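Local coordinates for hypothetical protein Ta0583 (Thermoplasma acidophilum, PDB 2FSJ) that binds ATP and polymerizes, in a nucleotide-dependent way, into bundles of helical filaments, as an archaeal relative of actin, MreB and ParM, at residues Thr73-Gly78 / Leu103-Leu108; Glu252-Pro257 / Ser307-Asp312. One frame throughout, in Å; residues are numbered along the deposited sequence.

Contact 1 (Thr73-Gly78 / Leu103-Leu108); sequences TKFIYG and LIAAAL
The methyl of Ala106 sits over one face of the Tyr77 phenol ring, above its centre: CB is 3.5 Å from the ring centroid and only 7° off the normal, a well-centred CH-pi contact. All six ring carbons lie at similar range from that methyl, from CD1 at 3.6 Å to CZ at 3.9 Å. The Phe75 ring is used differently. Its CZ reaches Ala105 CB at 4.3 Å, and the methyl stands at the ring edge, near the ring plane, so one aromatic offers its face to the helix and the other its rim. In both residues the bond to CB points toward the helix, and a shared first torsion, with CG between the backbone N and the carbonyl carbon (chi1 63° in Tyr77, 65° in Phe75), sets each ring's place.

The segments are edge strand 74-77 of the seven-stranded mixed sheet and helix 101-111, which packs on that sheet in the N-terminal half of the actin-like fold. Strand 74-77 runs antiparallel to strand 42-52, and Phe75 lies against Trp49 there. On the helix, Leu103 rests on Val28 and Thr33, while Ile104 and Ala107 meet Leu26, so the helix is held by the central strands as well as by the edge one.

No hydrogen bond crosses between the segments; the contact is apolar and buried, burying 192 Å², both segments summed. Small alanines let the backbones come close, with the CA atoms of Tyr77 and Ala106 7.3 Å apart. Tyr77 also meets Phe45 edge-to-face, and its OH is hydrogen-bonded to OE2 of Glu110, further along the same helix, which ties down the far end of the ring.

Contact 2 (Glu252-Pro257 / Ser307-Asp312); sequences EALSHP and SNLIGD
Leu254 and Leu309 share one side-chain shape, CG set beside the backbone N and anti to the carbonyl carbon (chi1 -68° in each); with the CB bonds of both pointing toward the other segment, this shape brings one methyl of each together. The setting is the C-terminal half of the actin-like fold, where the chain leaving helix 247-253 faces the short helix 307-310 that follows strand 297-303.

The leucines cross at about a right angle, and they meet through one methyl apiece, Leu254 CD1 lying 4.0 Å from Leu309 CD1. The other branch of Leu309 is also used: CD2 comes up to the hydroxyl of Ser255, 3.9 Å from OG, an apolar approach to a polar atom and not a bond. Leu309 thus straddles two consecutive residues with its two methyls. The contact is small, burying 102 Å² in all, and no hydrogen bond spans it; the nearest CA atoms, those of Ser255 and Leu309, are still 8.2 Å apart. Leu254 is buried, packing also on Val226 and Ile230 of helix 226-241, whereas Ser255 is exposed.

Asn308, next to Leu309, and Ser307 belong to the ATP site, and so does Gln251, just before the 252-257 segment. The leucine pair therefore joins two pieces of chain that both carry nucleotide-binding residues. Each piece is held locally by its own backbone. Gly311 N donates to Ser307 O at 2.9 Å, and in the facing turn Glu252 O accepts two bonds, from Ser255 N at 3.0 Å and from His256 N at 3.3 Å.

In the fold
Contact 1 lies in the N-terminal half of the molecule and contact 2 in the C-terminal half, with their centres 29 Å apart and their nearest atoms about 14 Å apart, so neither touches the other. Both are near the ATP site. Contact 1 approaches it through Thr33, a nucleotide-binding residue whose side chain is about 7 Å from that of Ala106. Contact 2 shares a segment with the site: 307-312 carries two of the ATP-site residues, though Leu309 makes the contact. Across from it, the Leu254 side chain is about 5 Å from that of Gln251 and about 9 Å from that of Ser199. In actin-like proteins nucleotide binds in the cleft between the two halves, consistent with this split.

Contact 1 (Thr73-Gly78 / Leu103-Leu108)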
loop_
_atom_site.group_PDB
_atom_site.type_symbol
_atom_site.label_atom_id
_atom_site.label_comp_id
_atom_site.label_asym_id
_atom_site.label_seq_id
_atom_site.Cartn_x
_atom_site.Cartn_y
_atom_site.Cartn_z
ATOM N N THR A 73 20.007 9.873 15.553
ATOM C CA THR A 73 19.094 8.746 15.523
ATOM C C THR A 73 19.378 7.959 14.234
ATOM O O THR A 73 19.487 8.560 13.158
ATOM C CB THR A 73 17.636 9.288 15.546
ATOM O OG1 THR A 73 17.308 9.673 16.902
ATOM C CG2 THR A 73 16.614 8.240 15.253
ATOM N N LYS A 74 19.510 6.631 14.342
ATOM C CA LYS A 74 19.733 5.803 13.149
ATOM C C LYS A 74 18.709 4.685 13.103
ATOM O O LYS A 74 18.188 4.284 14.137
ATOM C CB LYS A 74 21.140 5.213 13.112
ATOM C CG LYS A 74 22.319 6.204 13.283
ATOM C CD LYS A 74 23.639 5.410 13.137
ATOM C CE LYS A 74 24.837 6.082 13.774
ATOM N NZ LYS A 74 26.038 5.162 13.587
ATOM N N PHE A 75 18.409 4.203 11.895
ATOM C CA PHE A 75 17.452 3.154 11.735
ATOM C C PHE A 75 17.791 2.188 10.583
ATOM O O PHE A 75 18.472 2.532 9.610
ATOM C CB PHE A 75 16.052 3.754 11.537
ATOM C CG PHE A 75 15.894 4.557 10.268
ATOM C CD1 PHE A 75 15.417 3.974 9.096
ATOM C CD2 PHE A 75 16.201 5.917 10.251
ATOM C CE1 PHE A 75 15.259 4.742 7.937
ATOM C CE2 PHE A 75 16.046 6.685 9.082
ATOM C CZ PHE A 75 15.565 6.081 7.935
ATOM N N ILE A 76 17.228 0.991 10.705
ATOM C CA ILE A 76 17.231 -0.017 9.665
ATOM C C ILE A 76 15.757 -0.226 9.223
ATOM O O ILE A 76 14.844 -0.118 10.009
ATOM C CB ILE A 76 17.927 -1.278 10.234
ATOM C CG1 ILE A 76 19.424 -0.960 10.466
ATOM C CG2 ILE A 76 17.816 -2.498 9.331
ATOM C CD1 ILE A 76 20.105 -2.006 11.362
ATOM N N TYR A 77 15.556 -0.547 7.959
ATOM C CA TYR A 77 14.216 -0.571 7.403
ATOM C C TYR A 77 13.994 -1.789 6.486
ATOM O O TYR A 77 14.931 -2.496 6.124
ATOM C CB TYR A 77 13.950 0.728 6.647
ATOM C CG TYR A 77 14.878 0.902 5.478
ATOM C CD1 TYR A 77 14.522 0.459 4.186
ATOM C CD2 TYR A 77 16.099 1.539 5.646
ATOM C CE1 TYR A 77 15.425 0.585 3.112
ATOM C CE2 TYR A 77 16.989 1.686 4.606
ATOM C CZ TYR A 77 16.658 1.195 3.341
ATOM O OH TYR A 77 17.566 1.389 2.351
ATOM N N GLY A 78 12.732 -2.006 6.115
ATOM C CA GLY A 78 12.401 -3.016 5.147
ATOM C C GLY A 78 12.483 -4.395 5.754
ATOM O O GLY A 78 12.209 -4.587 6.947
ATOM N N LEU A 103 10.475 5.921 6.447
ATOM C CA LEU A 103 10.171 5.159 5.238
ATOM C C LEU A 103 10.274 6.024 3.984
ATOM O O LEU A 103 10.706 5.557 2.914
ATOM C CB LEU A 103 8.763 4.528 5.334
ATOM C CG LEU A 103 8.585 3.541 6.510
ATOM C CD1 LEU A 103 7.144 3.092 6.586
ATOM C CD2 LEU A 103 9.531 2.344 6.425
ATOM N N ILE A 104 9.864 7.290 4.109
ATOM C CA ILE A 104 10.035 8.270 3.037
ATOM C C ILE A 104 11.521 8.507 2.770
ATOM O O ILE A 104 11.992 8.468 1.604
ATOM C CB ILE A 104 9.305 9.583 3.398
ATOM C CG1 ILE A 104 7.791 9.365 3.382
ATOM C CG2 ILE A 104 9.645 10.643 2.378
ATOM C CD1 ILE A 104 6.974 10.324 4.236
ATOM N N ALA A 105 12.285 8.646 3.848
ATOM C CA ALA A 105 13.747 8.814 3.698
ATOM C C ALA A 105 14.354 7.590 3.018
ATOM O O ALA A 105 15.185 7.732 2.156
ATOM C CB ALA A 105 14.364 9.026 5.019
ATOM N N ALA A 106 13.947 6.408 3.452
ATOM C CA ALA A 106 14.446 5.168 2.892
ATOM C C ALA A 106 14.066 5.031 1.414
ATOM O O ALA A 106 14.884 4.603 0.597
ATOM C CB ALA A 106 13.973 4.006 3.688
ATOM N N ALA A 107 12.842 5.414 1.072
ATOM C CA ALA A 107 12.390 5.426 -0.329
ATOM C C ALA A 107 13.273 6.266 -1.228
ATOM O O ALA A 107 13.660 5.826 -2.312
ATOM C CB ALA A 107 10.943 5.919 -0.450
ATOM N N LEU A 108 13.566 7.475 -0.778
ATOM C CA LEU A 108 14.445 8.380 -1.540
ATOM C C LEU A 108 15.875 7.839 -1.641
ATOM O O LEU A 108 16.457 7.846 -2.718
ATOM C CB LEU A 108 14.387 9.781 -0.958
ATOM C CG LEU A 108 12.986 10.382 -0.842
ATOM C CD1 LEU A 108 13.025 11.793 -0.232
ATOM C CD2 LEU A 108 12.358 10.444 -2.210
#

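Contact 2 (Glu252-Pro257 / Ser307-Asp312)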
loop_
_atom_site.group_PDB
_atom_site.type_symbol
_atom_site.label_atom_id
_atom_site.label_comp_id
_atom_site.label_asym_id
_atom_site.label_seq_id
_atom_site.Cartn_x
_atom_site.Cartn_y
_atom_site.Cartn_z
ATOM N N GLU A 252 2.345 -16.558 5.538
ATOM C CA GLU A 252 2.797 -17.570 4.568
ATOM C C GLU A 252 1.846 -18.726 4.549
ATOM O O GLU A 252 1.504 -19.227 3.493
ATOM C CB GLU A 252 4.163 -18.140 4.923
ATOM C CG GLU A 252 5.340 -17.201 4.865
ATOM C CD GLU A 252 6.648 -17.990 5.033
ATOM O OE1 GLU A 252 6.743 -19.103 4.435
ATOM O OE2 GLU A 252 7.555 -17.522 5.786
ATOM N N ALA A 253 1.382 -19.136 5.724
ATOM C CA ALA A 253 0.528 -20.313 5.833
ATOM C C ALA A 253 -0.843 -20.144 5.180
ATOM O O ALA A 253 -1.594 -21.104 5.036
ATOM C CB ALA A 253 0.418 -20.760 7.306
ATOM N N LEU A 254 -1.190 -18.921 4.772
ATOM C CA LEU A 254 -2.376 -18.712 3.923
ATOM C C LEU A 254 -2.293 -19.367 2.519
ATOM O O LEU A 254 -3.300 -19.821 1.986
ATOM C CB LEU A 254 -2.636 -17.207 3.713
ATOM C CG LEU A 254 -3.074 -16.347 4.893
ATOM C CD1 LEU A 254 -3.055 -14.882 4.424
ATOM C CD2 LEU A 254 -4.429 -16.708 5.477
ATOM N N SER A 255 -1.106 -19.360 1.923
ATOM C CA SER A 255 -0.884 -19.865 0.549
ATOM C C SER A 255 -0.313 -21.287 0.492
ATOM O O SER A 255 -0.664 -22.086 -0.399
ATOM C CB SER A 255 0.047 -18.888 -0.171
ATOM O OG SER A 255 -0.470 -17.576 -0.045
ATOM N N HIS A 256 0.535 -21.632 1.453
ATOM C CA HIS A 256 1.090 -22.982 1.515
ATOM C C HIS A 256 1.467 -23.456 2.938
ATOM O O HIS A 256 1.777 -22.655 3.823
ATOM C CB HIS A 256 2.313 -23.099 0.595
ATOM C CG HIS A 256 3.391 -22.129 0.915
ATOM N ND1 HIS A 256 3.440 -20.865 0.366
ATOM C CD2 HIS A 256 4.462 -22.227 1.736
ATOM C CE1 HIS A 256 4.490 -20.221 0.845
ATOM N NE2 HIS A 256 5.133 -21.028 1.673
ATOM N N PRO A 257 1.516 -24.766 3.135
ATOM C CA PRO A 257 1.856 -25.284 4.471
ATOM C C PRO A 257 3.264 -24.863 4.858
ATOM O O PRO A 257 4.149 -24.629 4.027
ATOM C CB PRO A 257 1.677 -26.802 4.334
ATOM C CG PRO A 257 0.849 -26.984 3.050
ATOM C CD PRO A 257 1.291 -25.859 2.158
ATOM N N SER A 307 -5.977 -8.928 -2.956
ATOM C CA SER A 307 -6.629 -9.329 -4.190
ATOM C C SER A 307 -5.900 -10.528 -4.883
ATOM O O SER A 307 -6.515 -11.267 -5.620
ATOM C CB SER A 307 -6.767 -8.108 -5.117
ATOM O OG SER A 307 -7.720 -7.159 -4.603
ATOM N N ASN A 308 -4.603 -10.729 -4.636
ATOM C CA ASN A 308 -3.944 -12.007 -5.026
ATOM C C ASN A 308 -4.614 -13.248 -4.472
ATOM O O ASN A 308 -4.544 -14.330 -5.063
ATOM C CB ASN A 308 -2.524 -12.064 -4.505
ATOM C CG ASN A 308 -1.586 -11.346 -5.365
ATOM O OD1 ASN A 308 -0.791 -10.565 -4.871
ATOM N ND2 ASN A 308 -1.652 -11.596 -6.683
ATOM N N LEU A 309 -5.204 -13.109 -3.295
ATOM C CA LEU A 309 -5.850 -14.221 -2.621
ATOM C C LEU A 309 -7.335 -14.427 -2.889
ATOM O O LEU A 309 -7.823 -15.562 -2.857
ATOM C CB LEU A 309 -5.675 -14.036 -1.118
ATOM C CG LEU A 309 -4.223 -14.205 -0.666
ATOM C CD1 LEU A 309 -4.052 -13.690 0.743
ATOM C CD2 LEU A 309 -3.792 -15.690 -0.791
ATOM N N ILE A 310 -8.087 -13.339 -3.062
ATOM C CA ILE A 310 -9.548 -13.426 -3.153
ATOM C C ILE A 310 -10.158 -12.542 -4.274
ATOM O O ILE A 310 -11.353 -12.402 -4.342
ATOM C CB ILE A 310 -10.211 -12.995 -1.775
ATOM C CG1 ILE A 310 -9.810 -11.566 -1.413
ATOM C CG2 ILE A 310 -9.891 -13.989 -0.659
ATOM C CD1 ILE A 310 -10.617 -10.942 -0.280
ATOM N N GLY A 311 -9.347 -11.881 -5.076
ATOM C CA GLY A 311 -9.850 -10.889 -6.037
ATOM C C GLY A 311 -10.940 -11.422 -6.969
ATOM O O GLY A 311 -11.963 -10.742 -7.243
ATOM N N ASP A 312 -10.735 -12.654 -7.435
ATOM C CA ASP A 312 -11.651 -13.288 -8.371
ATOM C C ASP A 312 -13.052 -13.397 -7.818
ATOM O O ASP A 312 -14.014 -13.348 -8.575
ATOM C CB ASP A 312 -11.187 -14.682 -8.771
ATOM C CG ASP A 312 -10.028 -14.660 -9.777
ATOM O OD1 ASP A 312 -9.728 -13.590 -10.333
ATOM O OD2 ASP A 312 -9.382 -15.696 -10.065
#